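Local coordinates for protein lombricine kinase (Urechis caupo, PDB 3JPZ) that catalyses the reversible transfer of a phosphoryl group between ATP and lombricine, as a member of the phosphagen kinase family, at residues I59-G64 against A269-L274; G18-R23 against D77-E82; I48-D53 against G186-N191; A63-S68 against G126-P131. All coordinates share one frame; numbering follows the deposited sequence. Where two conformers were deposited one is given.

Contact 1 (I59-G64 against A269-L274)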
loop_
_atom_site.group_PDB
_atom_site.type_symbol
_atom_site.label_atom_id
_atom_site.label_comp_id
_atom_site.label_asym_id
_atom_site.label_seq_id
_atom_site.Cartn_x
_atom_site.Cartn_y
_atom_site.Cartn_z
ATOM N N ILE A 59 -7.746 15.204 1.637
ATOM C CA ILE A 59 -8.390 15.535 0.383
ATOM C C ILE A 59 -8.904 14.242 -0.217
ATOM O O ILE A 59 -10.085 14.095 -0.462
ATOM C CB ILE A 59 -7.426 16.187 -0.614
ATOM C CG1 ILE A 59 -6.807 17.451 -0.018
ATOM C CG2 ILE A 59 -8.163 16.517 -1.886
ATOM C CD1 ILE A 59 -5.819 18.137 -0.950
ATOM N N GLY A 60 -7.991 13.306 -0.448
ATOM C CA GLY A 60 -8.346 11.982 -0.925
ATOM C C GLY A 60 -8.389 11.861 -2.435
ATOM O O GLY A 60 -8.718 10.801 -2.971
ATOM N N LEU A 61 -8.076 12.950 -3.125
ATOM C CA LEU A 61 -8.110 12.967 -4.582
ATOM C C LEU A 61 -6.703 13.084 -5.137
ATOM O O LEU A 61 -5.916 13.900 -4.681
ATOM C CB LEU A 61 -8.958 14.136 -5.082
ATOM C CG LEU A 61 -9.081 14.256 -6.600
ATOM C CD1 LEU A 61 -9.817 13.046 -7.153
ATOM C CD2 LEU A 61 -9.789 15.546 -6.991
ATOM N N ILE A 62 -6.385 12.277 -6.141
ATOM C CA ILE A 62 -5.063 12.333 -6.741
ATOM C C ILE A 62 -5.123 11.994 -8.229
ATOM O O ILE A 62 -5.854 11.106 -8.649
ATOM C CB ILE A 62 -4.089 11.395 -6.012
ATOM C CG1 ILE A 62 -2.668 11.594 -6.543
ATOM C CG2 ILE A 62 -4.546 9.950 -6.157
ATOM C CD1 ILE A 62 -1.585 11.094 -5.612
ATOM N N ALA A 63 -4.375 12.739 -9.030
ATOM C CA ALA A 63 -4.352 12.511 -10.464
ATOM C C ALA A 63 -3.447 11.345 -10.777
ATOM O O ALA A 63 -2.331 11.255 -10.267
ATOM C CB ALA A 63 -3.880 13.769 -11.196
ATOM N N GLY A 64 -3.937 10.436 -11.605
ATOM C CA GLY A 64 -3.085 9.403 -12.151
ATOM C C GLY A 64 -2.234 9.977 -13.268
ATOM O O GLY A 64 -1.161 9.462 -13.583
ATOM N N ALA A 269 0.189 15.734 -9.053
ATOM C CA ALA A 269 -0.800 14.696 -8.813
ATOM C C ALA A 269 -1.754 15.131 -7.713
ATOM O O ALA A 269 -2.950 14.890 -7.793
ATOM C CB ALA A 269 -0.126 13.388 -8.450
ATOM N N CYS A 270 -1.231 15.784 -6.687
ATOM C CA CYS A 270 -2.077 16.225 -5.586
ATOM C C CYS A 270 -2.529 17.655 -5.819
ATOM O O CYS A 270 -1.703 18.548 -6.001
ATOM C CB CYS A 270 -1.359 16.130 -4.257
ATOM S SG CYS A 270 -2.377 16.684 -2.847
ATOM N N PRO A 271 -3.851 17.874 -5.804
ATOM C CA PRO A 271 -4.461 19.182 -6.061
ATOM C C PRO A 271 -3.982 20.248 -5.084
ATOM O O PRO A 271 -4.065 21.434 -5.390
ATOM C CB PRO A 271 -5.960 18.915 -5.869
ATOM C CG PRO A 271 -6.117 17.443 -6.073
ATOM C CD PRO A 271 -4.862 16.840 -5.529
ATOM N N SER A 272 -3.483 19.825 -3.928
ATOM C CA SER A 272 -3.015 20.758 -2.918
ATOM C C SER A 272 -1.839 21.563 -3.446
ATOM O O SER A 272 -1.596 22.675 -3.002
ATOM C CB SER A 272 -2.579 20.002 -1.667
ATOM O OG SER A 272 -1.392 19.270 -1.912
ATOM N N ASN A 273 -1.116 20.992 -4.406
ATOM C CA ASN A 273 0.142 21.560 -4.858
ATOM C C ASN A 273 0.048 22.249 -6.207
ATOM O O ASN A 273 1.062 22.474 -6.854
ATOM C CB ASN A 273 1.202 20.459 -4.953
ATOM C CG ASN A 273 1.644 19.949 -3.599
ATOM O OD1 ASN A 273 1.533 20.646 -2.589
ATOM N ND2 ASN A 273 2.153 18.721 -3.571
ATOM N N LEU A 274 -1.160 22.591 -6.630
ATOM C CA LEU A 274 -1.349 23.185 -7.948
ATOM C C LEU A 274 -0.913 24.644 -7.991
ATOM O O LEU A 274 -0.589 25.240 -6.962
ATOM C CB LEU A 274 -2.810 23.073 -8.370
ATOM C CG LEU A 274 -3.184 21.696 -8.903
ATOM C CD1 LEU A 274 -4.686 21.606 -9.100
ATOM C CD2 LEU A 274 -2.433 21.415 -10.206
#
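The flat groups meeting between Ala63 and Ala269 and between Leu61 and Pro271 are peptide units: the Ala269 carbonyl is met by Ala63 N, and the Leu61 carbonyl oxygen by CD of the puckered Pro271 ring. Ala63 N donates to Ala269 O over 2.9 Å, nearly straight at 173°, and sits 22° out of the plane of that carbonyl. The same oxygen also receives a CA-H...O contact from Ile62 CA at 3.5 Å. Pro271 CD lies 3.2 Å from Leu61 O, while on its CG the ring meets Leu61 CD2 at 4.2 Å.

Aliphatic groups fill in round this polar core. Ile62 holds CG1 anti to its backbone N (chi1 -173°), which sets CG1 3.6 Å from Ala269 CB and leaves CG2 for Pro50 of helix 44-53. That methyl of Ala269 is shared, since Ala63 O also lies 3.6 Å from Ala269 CB. At the other end the reach is longer: Ile59 extends its CD1 methyl to Ser272 CB, 3.8 Å off. Ala63 N to Ala269 O is the one clear hydrogen bond between the two segments, at the place where their CA atoms come closest. Helix 73-83 borders the contact, touching both Ile59 and Ser272 through Lys83.

What this illustrates is a loop-to-loop junction between the two lobes of a phosphagen kinase. Residues 59-64 come from the N-terminal domain, whereas Cys270, Pro271 and Ser272 open the Cys-Pro-Ser-Asn signature of the catalytic domain; in the related creatine kinase, the equivalent loop and cysteine border the guanidino substrate.

Contact 2 (G18-R23 against D77-E82)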
loop_
_atom_site.group_PDB
_atom_site.type_symbol
_atom_site.label_atom_id
_atom_site.label_comp_id
_atom_site.label_asym_id
_atom_site.label_seq_id
_atom_site.Cartn_x
_atom_site.Cartn_y
_atom_site.Cartn_z
ATOM N N GLY A 18 -13.859 11.850 6.735
ATOM C CA GLY A 18 -13.666 13.287 6.773
ATOM C C GLY A 18 -12.957 13.791 5.529
ATOM O O GLY A 18 -12.474 14.920 5.501
ATOM N N CYS A 19 -12.914 12.965 4.485
ATOM C CA CYS A 19 -12.244 13.352 3.238
ATOM C C CYS A 19 -13.027 14.397 2.444
ATOM O O CYS A 19 -14.247 14.338 2.345
ATOM C CB CYS A 19 -12.005 12.127 2.355
ATOM S SG CYS A 19 -13.519 11.273 1.862
ATOM N N VAL A 20 -12.308 15.337 1.845
ATOM C CA VAL A 20 -12.920 16.347 0.993
ATOM C C VAL A 20 -13.680 15.708 -0.166
ATOM O O VAL A 20 -14.780 16.139 -0.515
ATOM C CB VAL A 20 -11.854 17.289 0.419
ATOM C CG1 VAL A 20 -12.484 18.283 -0.537
ATOM C CG2 VAL A 20 -11.121 18.005 1.549
ATOM N N VAL A 21 -13.098 14.670 -0.754
ATOM C CA VAL A 21 -13.690 14.059 -1.940
ATOM C C VAL A 21 -15.097 13.578 -1.633
ATOM O O VAL A 21 -16.003 13.738 -2.450
ATOM C CB VAL A 21 -12.860 12.882 -2.455
ATOM C CG1 VAL A 21 -13.661 12.050 -3.446
ATOM C CG2 VAL A 21 -11.576 13.383 -3.093
ATOM N N GLY A 22 -15.271 13.008 -0.444
ATOM C CA GLY A 22 -16.534 12.416 -0.042
ATOM C C GLY A 22 -17.664 13.407 0.154
ATOM O O GLY A 22 -18.829 13.029 0.156
ATOM N N ARG A 23 -17.323 14.678 0.329
ATOM C CA ARG A 23 -18.335 15.714 0.490
ATOM C C ARG A 23 -18.764 16.293 -0.849
ATOM O O ARG A 23 -19.744 17.031 -0.916
ATOM C CB ARG A 23 -17.827 16.829 1.394
ATOM C CG ARG A 23 -17.930 16.494 2.873
ATOM C CD ARG A 23 -17.668 17.717 3.729
ATOM N NE ARG A 23 -16.341 18.281 3.500
ATOM C CZ ARG A 23 -15.222 17.838 4.070
ATOM N NH1 ARG A 23 -15.260 16.809 4.907
ATOM N NH2 ARG A 23 -14.061 18.422 3.803
ATOM N N ASP A 77 -12.335 19.872 -9.889
ATOM C CA ASP A 77 -12.680 21.280 -9.752
ATOM C C ASP A 77 -13.362 21.537 -8.410
ATOM O O ASP A 77 -13.097 22.537 -7.754
ATOM C CB ASP A 77 -13.545 21.744 -10.915
ATOM C CG ASP A 77 -12.726 22.088 -12.143
ATOM O OD1 ASP A 77 -11.528 21.742 -12.178
ATOM O OD2 ASP A 77 -13.280 22.715 -13.068
ATOM N N ALA A 78 -14.224 20.625 -7.985
ATOM C CA ALA A 78 -14.922 20.818 -6.723
ATOM C C ALA A 78 -13.941 20.727 -5.559
ATOM O O ALA A 78 -14.010 21.500 -4.602
ATOM C CB ALA A 78 -16.027 19.795 -6.567
ATOM N N VAL A 79 -13.023 19.774 -5.646
ATOM C CA VAL A 79 -12.075 19.549 -4.577
ATOM C C VAL A 79 -11.104 20.727 -4.492
ATOM O O VAL A 79 -10.866 21.263 -3.417
ATOM C CB VAL A 79 -11.320 18.209 -4.767
ATOM C CG1 VAL A 79 -10.036 18.202 -3.998
ATOM C CG2 VAL A 79 -12.202 17.042 -4.343
ATOM N N ILE A 80 -10.564 21.127 -5.639
ATOM C CA ILE A 80 -9.676 22.277 -5.735
ATOM C C ILE A 80 -10.295 23.523 -5.110
ATOM O O ILE A 80 -9.607 24.315 -4.461
ATOM C CB ILE A 80 -9.350 22.601 -7.213
ATOM C CG1 ILE A 80 -8.469 21.511 -7.821
ATOM C CG2 ILE A 80 -8.656 23.944 -7.328
ATOM C CD1 ILE A 80 -8.363 21.584 -9.346
ATOM N N ASN A 81 -11.589 23.710 -5.326
ATOM C CA ASN A 81 -12.274 24.917 -4.858
ATOM C C ASN A 81 -12.404 24.948 -3.337
ATOM O O ASN A 81 -12.475 26.019 -2.734
ATOM C CB ASN A 81 -13.654 25.019 -5.496
ATOM C CG ASN A 81 -14.417 26.260 -5.055
ATOM O OD1 ASN A 81 -13.947 27.386 -5.209
ATOM N ND2 ASN A 81 -15.607 26.053 -4.517
ATOM N N GLU A 82 -12.450 23.778 -2.715
ATOM C CA GLU A 82 -12.504 23.725 -1.261
ATOM C C GLU A 82 -11.106 23.860 -0.692
ATOM O O GLU A 82 -10.862 24.663 0.199
ATOM C CB GLU A 82 -13.123 22.420 -0.774
ATOM C CG GLU A 82 -13.077 22.276 0.745
ATOM C CD GLU A 82 -14.039 21.229 1.263
ATOM O OE1 GLU A 82 -14.673 20.547 0.440
ATOM O OE2 GLU A 82 -14.168 21.092 2.494
HETATM O O HOH W 1 -17.343 20.659 1.486
#
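Val21 and Val79 mark the closest backbone approach, with their CA atoms 6.3 Å apart where the short, weakly bonded helix at about 20-23 comes up to helix 73-83. Val79 CG2 serves two neighbours, lying 3.9 Å from Val21 CG2 and 4.0 Å from Val20 CG1. Val20 and Glu82 then reach toward each other tip to tip; with CG1 anti to the backbone N (chi1 176°), the Val20 methyl ends 3.3 Å from Glu82 OE1.

Both helices belong to the small N-terminal domain of the phosphagen kinases, and the contact is plain helix packing within it, away from the nucleotide-binding residues; the buried Val21 continues inward to Ile48 and Leu61.

Toward solvent the character changes to charge. Arg23 crosses Glu82 at about a right angle, and its NH2 forms a salt bridge to Glu82 OE2 at 3.0 Å. The carboxylate oxygen lies near the guanidinium plane, yet NH2 meets it from 40° above the carboxylate plane, the two planes being 58° apart. A water accepts from Arg23 NE and donates to Glu82 OE1, the oxygen that also takes a hydrogen bond from His24 NE2. Arg23 touches a crystal neighbour as well, which may influence its pose.

Contact 3 (I48-D53 against G186-N191). With NO3 (nitrate ion), chain C.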
loop_
_atom_site.group_PDB
_atom_site.type_symbol
_atom_site.label_atom_id
_atom_site.label_comp_id
_atom_site.label_asym_id
_atom_site.label_seq_id
_atom_site.Cartn_x
_atom_site.Cartn_y
_atom_site.Cartn_z
ATOM N N ILE A 48 -9.802 8.576 -6.823
ATOM C CA ILE A 48 -10.478 8.745 -5.533
ATOM C C ILE A 48 -10.111 7.676 -4.515
ATOM O O ILE A 48 -10.559 7.730 -3.370
ATOM C CB ILE A 48 -12.010 8.764 -5.683
ATOM C CG1 ILE A 48 -12.524 7.386 -6.097
ATOM C CG2 ILE A 48 -12.431 9.833 -6.679
ATOM C CD1 ILE A 48 -13.990 7.203 -5.879
ATOM N N GLN A 49 -9.298 6.708 -4.915
ATOM C CA GLN A 49 -8.951 5.605 -4.013
ATOM C C GLN A 49 -8.530 6.068 -2.615
ATOM O O GLN A 49 -9.048 5.568 -1.619
ATOM C CB GLN A 49 -7.852 4.728 -4.600
ATOM C CG GLN A 49 -7.562 3.501 -3.742
ATOM C CD GLN A 49 -8.758 2.582 -3.612
ATOM O OE1 GLN A 49 -9.241 2.043 -4.594
ATOM N NE2 GLN A 49 -9.243 2.400 -2.386
ATOM N N PRO A 50 -7.579 7.011 -2.532
ATOM C CA PRO A 50 -7.110 7.477 -1.221
ATOM C C PRO A 50 -8.252 7.962 -0.331
ATOM O O PRO A 50 -8.221 7.767 0.887
ATOM C CB PRO A 50 -6.192 8.649 -1.571
ATOM C CG PRO A 50 -5.746 8.377 -2.966
ATOM C CD PRO A 50 -6.894 7.695 -3.641
ATOM N N SER A 51 -9.240 8.590 -0.959
ATOM C CA SER A 51 -10.376 9.158 -0.239
ATOM C C SER A 51 -11.215 8.077 0.436
ATOM O O SER A 51 -11.903 8.338 1.419
ATOM C CB SER A 51 -11.254 9.976 -1.190
ATOM O OG SER A 51 -12.033 9.138 -2.021
ATOM N N VAL A 52 -11.145 6.859 -0.081
ATOM C CA VAL A 52 -11.902 5.762 0.481
ATOM C C VAL A 52 -11.129 5.072 1.613
ATOM O O VAL A 52 -11.698 4.804 2.676
ATOM C CB VAL A 52 -12.279 4.737 -0.613
ATOM C CG1 VAL A 52 -13.329 3.757 -0.099
ATOM C CG2 VAL A 52 -12.788 5.456 -1.852
ATOM N N ASP A 53 -9.841 4.803 1.388
ATOM C CA ASP A 53 -9.002 4.079 2.352
ATOM C C ASP A 53 -8.823 4.837 3.660
ATOM O O ASP A 53 -8.799 4.244 4.744
ATOM C CB ASP A 53 -7.614 3.832 1.774
ATOM C CG ASP A 53 -7.638 2.966 0.528
ATOM O OD1 ASP A 53 -8.448 2.020 0.465
ATOM O OD2 ASP A 53 -6.838 3.233 -0.386
ATOM N N GLY A 186 3.148 7.675 4.114
ATOM C CA GLY A 186 1.898 8.389 4.295
ATOM C C GLY A 186 0.770 7.710 3.547
ATOM O O GLY A 186 0.982 7.094 2.500
ATOM N N HIS A 187 -0.438 7.820 4.082
ATOM C CA HIS A 187 -1.603 7.223 3.447
ATOM C C HIS A 187 -1.739 7.660 1.987
ATOM O O HIS A 187 -2.063 6.852 1.120
ATOM C CB HIS A 187 -2.864 7.605 4.214
ATOM C CG HIS A 187 -2.876 7.112 5.625
ATOM N ND1 HIS A 187 -2.620 5.797 5.953
ATOM C CD2 HIS A 187 -3.126 7.752 6.793
ATOM C CE1 HIS A 187 -2.709 5.649 7.264
ATOM N NE2 HIS A 187 -3.013 6.820 7.797
ATOM N N LEU A 188 -1.496 8.935 1.705
ATOM C CA LEU A 188 -1.719 9.427 0.348
ATOM C C LEU A 188 -0.880 8.664 -0.670
ATOM O O LEU A 188 -1.391 8.165 -1.675
ATOM C CB LEU A 188 -1.396 10.912 0.233
ATOM C CG LEU A 188 -1.644 11.419 -1.185
ATOM C CD1 LEU A 188 -3.053 11.027 -1.651
ATOM C CD2 LEU A 188 -1.430 12.931 -1.285
ATOM N N MET A 189 0.417 8.606 -0.400
ATOM C CA MET A 189 1.392 8.029 -1.313
ATOM C C MET A 189 1.288 6.500 -1.348
ATOM O O MET A 189 1.509 5.863 -2.378
ATOM C CB MET A 189 2.797 8.458 -0.881
ATOM C CG MET A 189 3.125 9.894 -1.232
ATOM S SD MET A 189 3.234 10.085 -3.033
ATOM C CE MET A 189 4.889 9.476 -3.311
ATOM N N VAL A 190 0.947 5.909 -0.216
ATOM C CA VAL A 190 0.796 4.461 -0.157
ATOM C C VAL A 190 -0.481 4.035 -0.876
ATOM O O VAL A 190 -0.456 3.268 -1.840
ATOM C CB VAL A 190 0.766 3.965 1.299
ATOM C CG1 VAL A 190 0.306 2.517 1.362
ATOM C CG2 VAL A 190 2.142 4.111 1.935
ATOM N N ASN A 191 -1.603 4.551 -0.402
ATOM C CA ASN A 191 -2.900 4.154 -0.913
ATOM C C ASN A 191 -3.100 4.516 -2.396
ATOM O O ASN A 191 -3.945 3.935 -3.068
ATOM C CB ASN A 191 -3.998 4.769 -0.043
ATOM C CG ASN A 191 -3.966 4.252 1.396
ATOM O OD1 ASN A 191 -3.588 3.115 1.655
ATOM N ND2 ASN A 191 -4.374 5.087 2.328
HETATM N N NO3 C . -5.503 4.210 5.447
HETATM O O1 NO3 C . -5.048 3.298 4.501
HETATM O O2 NO3 C . -5.616 5.545 5.073
HETATM O O3 NO3 C . -5.843 3.796 6.744
HETATM O O HOH W 2 -5.420 7.688 1.433
HETATM O O HOH W 3 -5.293 1.619 -1.813
#
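Asp53 and Asn191 slide past each other in opposite directions, the carboxylate and amide planes turned 62° apart. Flank meets flank: Asp53 OD2 comes to 3.2 Å from Asn191 CB instead of pairing with the amide. Asn191 keeps CG anti to its own carbonyl carbon (chi1 -64°), and the amide beyond passes alongside Asp53 CB.

Polar groups are joined across the gap by water. One water donates to Asp53 OD2 at 2.7 Å and to Asn191 O at 3.0 Å. Another lies 2.9 Å from Pro50 O, to which it can donate, and accepts from Asn191 ND2, also 2.9 Å away. The same amide nitrogen donates to O1 of a nitrate ion at 2.9 Å, with a weaker bond to nitrate O2. That nitrate, probably from the crystallisation liquor, lays its O2 over one face of the His187 ring, toward the rim.

The apolar half is smaller. Pro50 and Leu188 lie at an oblique angle; although the bond from CA to CB of Leu188 points away from helix 44-53, its CD1 comes within 3.9 Å of Pro50 CB. Gln49 packs its CG against Asn191 O and sends its amide NE2 to Asp197 of the second subunit, whose backbone N is also bound by Asp53 OD1.

In the fold, residues 48-53, the last part of the kinked helix 44-53 of the N-terminal domain, run at 116° to the short helix 187-191 of the catalytic domain. Helix 20-24 packs on Ile48 and Ser51, and the subunit interface adjoins Gln49, Val52 and Asp53, while helix 187-191 precedes strand 203-207 of the central antiparallel sheet.

Contact 4 (A63-S68 against G126-P131)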
loop_
_atom_site.group_PDB
_atom_site.type_symbol
_atom_site.label_atom_id
_atom_site.label_comp_id
_atom_site.label_asym_id
_atom_site.label_seq_id
_atom_site.Cartn_x
_atom_site.Cartn_y
_atom_site.Cartn_z
ATOM N N ALA A 63 -4.375 12.739 -9.030
ATOM C CA ALA A 63 -4.352 12.511 -10.464
ATOM C C ALA A 63 -3.447 11.345 -10.777
ATOM O O ALA A 63 -2.331 11.255 -10.267
ATOM C CB ALA A 63 -3.880 13.769 -11.196
ATOM N N GLY A 64 -3.937 10.436 -11.605
ATOM C CA GLY A 64 -3.085 9.403 -12.151
ATOM C C GLY A 64 -2.234 9.977 -13.268
ATOM O O GLY A 64 -1.161 9.462 -13.583
ATOM N N ASP A 65 -2.722 11.051 -13.874
ATOM C CA ASP A 65 -2.029 11.682 -14.989
ATOM C C ASP A 65 -2.579 13.082 -15.257
ATOM O O ASP A 65 -3.542 13.512 -14.627
ATOM C CB ASP A 65 -2.111 10.806 -16.246
ATOM C CG ASP A 65 -3.529 10.692 -16.820
ATOM O OD1 ASP A 65 -4.487 11.242 -16.239
ATOM O OD2 ASP A 65 -3.683 10.039 -17.878
ATOM N N GLU A 66 -1.955 13.792 -16.187
ATOM C CA GLU A 66 -2.301 15.184 -16.433
ATOM C C GLU A 66 -3.750 15.259 -16.875
ATOM O O GLU A 66 -4.489 16.173 -16.500
ATOM C CB GLU A 66 -1.385 15.777 -17.507
ATOM C CG GLU A 66 -1.844 17.114 -18.032
ATOM C CD GLU A 66 -0.767 17.839 -18.814
ATOM O OE1 GLU A 66 0.230 17.201 -19.215
ATOM O OE2 GLU A 66 -0.922 19.053 -19.028
ATOM N N GLU A 67 -4.146 14.258 -17.651
ATOM C CA GLU A 67 -5.465 14.206 -18.251
ATOM C C GLU A 67 -6.538 14.030 -17.178
ATOM O O GLU A 67 -7.705 14.334 -17.394
ATOM C CB GLU A 67 -5.520 13.065 -19.269
ATOM C CG GLU A 67 -4.803 13.358 -20.598
ATOM C CD GLU A 67 -3.284 13.193 -20.535
ATOM O OE1 GLU A 67 -2.736 12.891 -19.454
ATOM O OE2 GLU A 67 -2.624 13.366 -21.583
ATOM N N SER A 68 -6.130 13.548 -16.014
ATOM C CA SER A 68 -7.053 13.361 -14.904
ATOM C C SER A 68 -7.846 14.621 -14.595
ATOM O O SER A 68 -9.029 14.553 -14.289
ATOM C CB SER A 68 -6.297 12.925 -13.655
ATOM O OG SER A 68 -5.890 11.578 -13.760
ATOM N N GLY A 126 3.298 14.074 -20.908
ATOM C CA GLY A 126 3.321 12.822 -21.633
ATOM C C GLY A 126 3.430 11.602 -20.736
ATOM O O GLY A 126 3.279 10.477 -21.212
ATOM N N LEU A 127 3.674 11.812 -19.443
ATOM C CA LEU A 127 3.980 10.703 -18.548
ATOM C C LEU A 127 3.136 10.713 -17.275
ATOM O O LEU A 127 2.961 11.748 -16.631
ATOM C CB LEU A 127 5.450 10.733 -18.169
ATOM C CG LEU A 127 6.410 10.667 -19.361
ATOM C CD1 LEU A 127 7.816 10.994 -18.918
ATOM C CD2 LEU A 127 6.355 9.300 -20.010
ATOM N N CYS A 128 2.643 9.537 -16.904
ATOM C CA CYS A 128 1.768 9.424 -15.748
ATOM C C CYS A 128 2.492 9.780 -14.465
ATOM O O CYS A 128 3.662 9.474 -14.290
ATOM C CB CYS A 128 1.189 8.011 -15.656
ATOM S SG CYS A 128 -0.159 7.731 -16.815
ATOM N N TYR A 129 1.773 10.443 -13.572
ATOM C CA TYR A 129 2.220 10.625 -12.205
ATOM C C TYR A 129 2.467 9.288 -11.504
ATOM O O TYR A 129 1.991 8.246 -11.944
ATOM C CB TYR A 129 1.157 11.393 -11.432
ATOM C CG TYR A 129 0.913 12.793 -11.934
ATOM C CD1 TYR A 129 1.957 13.707 -12.056
ATOM C CD2 TYR A 129 -0.366 13.218 -12.247
ATOM C CE1 TYR A 129 1.726 14.995 -12.498
ATOM C CE2 TYR A 129 -0.603 14.496 -12.692
ATOM C CZ TYR A 129 0.448 15.381 -12.815
ATOM O OH TYR A 129 0.198 16.659 -13.249
ATOM N N PRO A 130 3.196 9.325 -10.382
ATOM C CA PRO A 130 3.522 8.158 -9.551
ATOM C C PRO A 130 2.353 7.216 -9.238
ATOM O O PRO A 130 2.575 6.018 -9.135
ATOM C CB PRO A 130 4.039 8.797 -8.264
ATOM C CG PRO A 130 4.688 10.054 -8.736
ATOM C CD PRO A 130 3.834 10.550 -9.872
ATOM N N PRO A 131 1.130 7.739 -9.073
ATOM C CA PRO A 131 0.061 6.789 -8.755
ATOM C C PRO A 131 -0.210 5.786 -9.878
ATOM O O PRO A 131 -0.590 4.653 -9.573
ATOM C CB PRO A 131 -1.164 7.694 -8.527
ATOM C CG PRO A 131 -0.585 9.038 -8.186
ATOM C CD PRO A 131 0.660 9.130 -9.036
HETATM O O HOH W 4 0.911 14.833 -19.478
#
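Tyr129 meets Ala63 and Gly64 from its first side-chain atom: CB lies 3.7 Å from Gly64 O and equally near Ala63 O. A chi1 of -64° puts CG anti to the carbonyl carbon and beside the backbone N; from there the CD2-CE2 side of the ring lies against residues 63-65. CD2 comes 3.4 Å from Ala63 O and 3.6 Å from Asp65 CA. One atom further, CE2 is 3.5 Å from Asp65 C and 3.7 Å from Ala63 CB. CZ and OH run on past the segment; Ala269 CB packs at the CG end of the ring, and Met259 also touches this side chain.

The neighbours of the tyrosine complete the surface. Cys128 SG rests 3.7 Å from Asp65 CB, and Pro131 CG lies 3.5 Å from Ala63 O. Asp65 OD1 is taken up by Ser68 in the same turn, through its hydroxyl and, weakly, its backbone N, a capping bond before the helix that follows, while Asp65 OD2 and Glu66 turn to His40, Thr38 and Arg125. A water joins Glu66 OE1 to Gly126 N.

This is a loop-on-loop contact in which the chain after strand 113-122 leans on the turn before helix 68-71. Carbon atoms make up most of the touching surface, and Ala63 O is buried with no polar partner, held against carbons of Tyr129 and Pro131.

Contact 1 occupies the middle of the set, its centre about 10 Å from those of contacts 2 and 4 and about 11 Å from that of contact 3, and it touches all three. Ile59 O lies 3.1 Å from Val21 N, a probable hydrogen bond into contact 2; Gly60 O packs on Ser51 CB of contact 3; and contact 4 shares Ala63 and Gly64. Contacts 2 and 4 stay apart, with nearest atoms about 8 Å from each other. Of the four, contact 1 comes nearest the ADP-binding arginines: the Ser272 side chain is about 7 Å from that of Arg119, and Cys270 about 9 Å from Arg223, with no nucleotide bound to this chain.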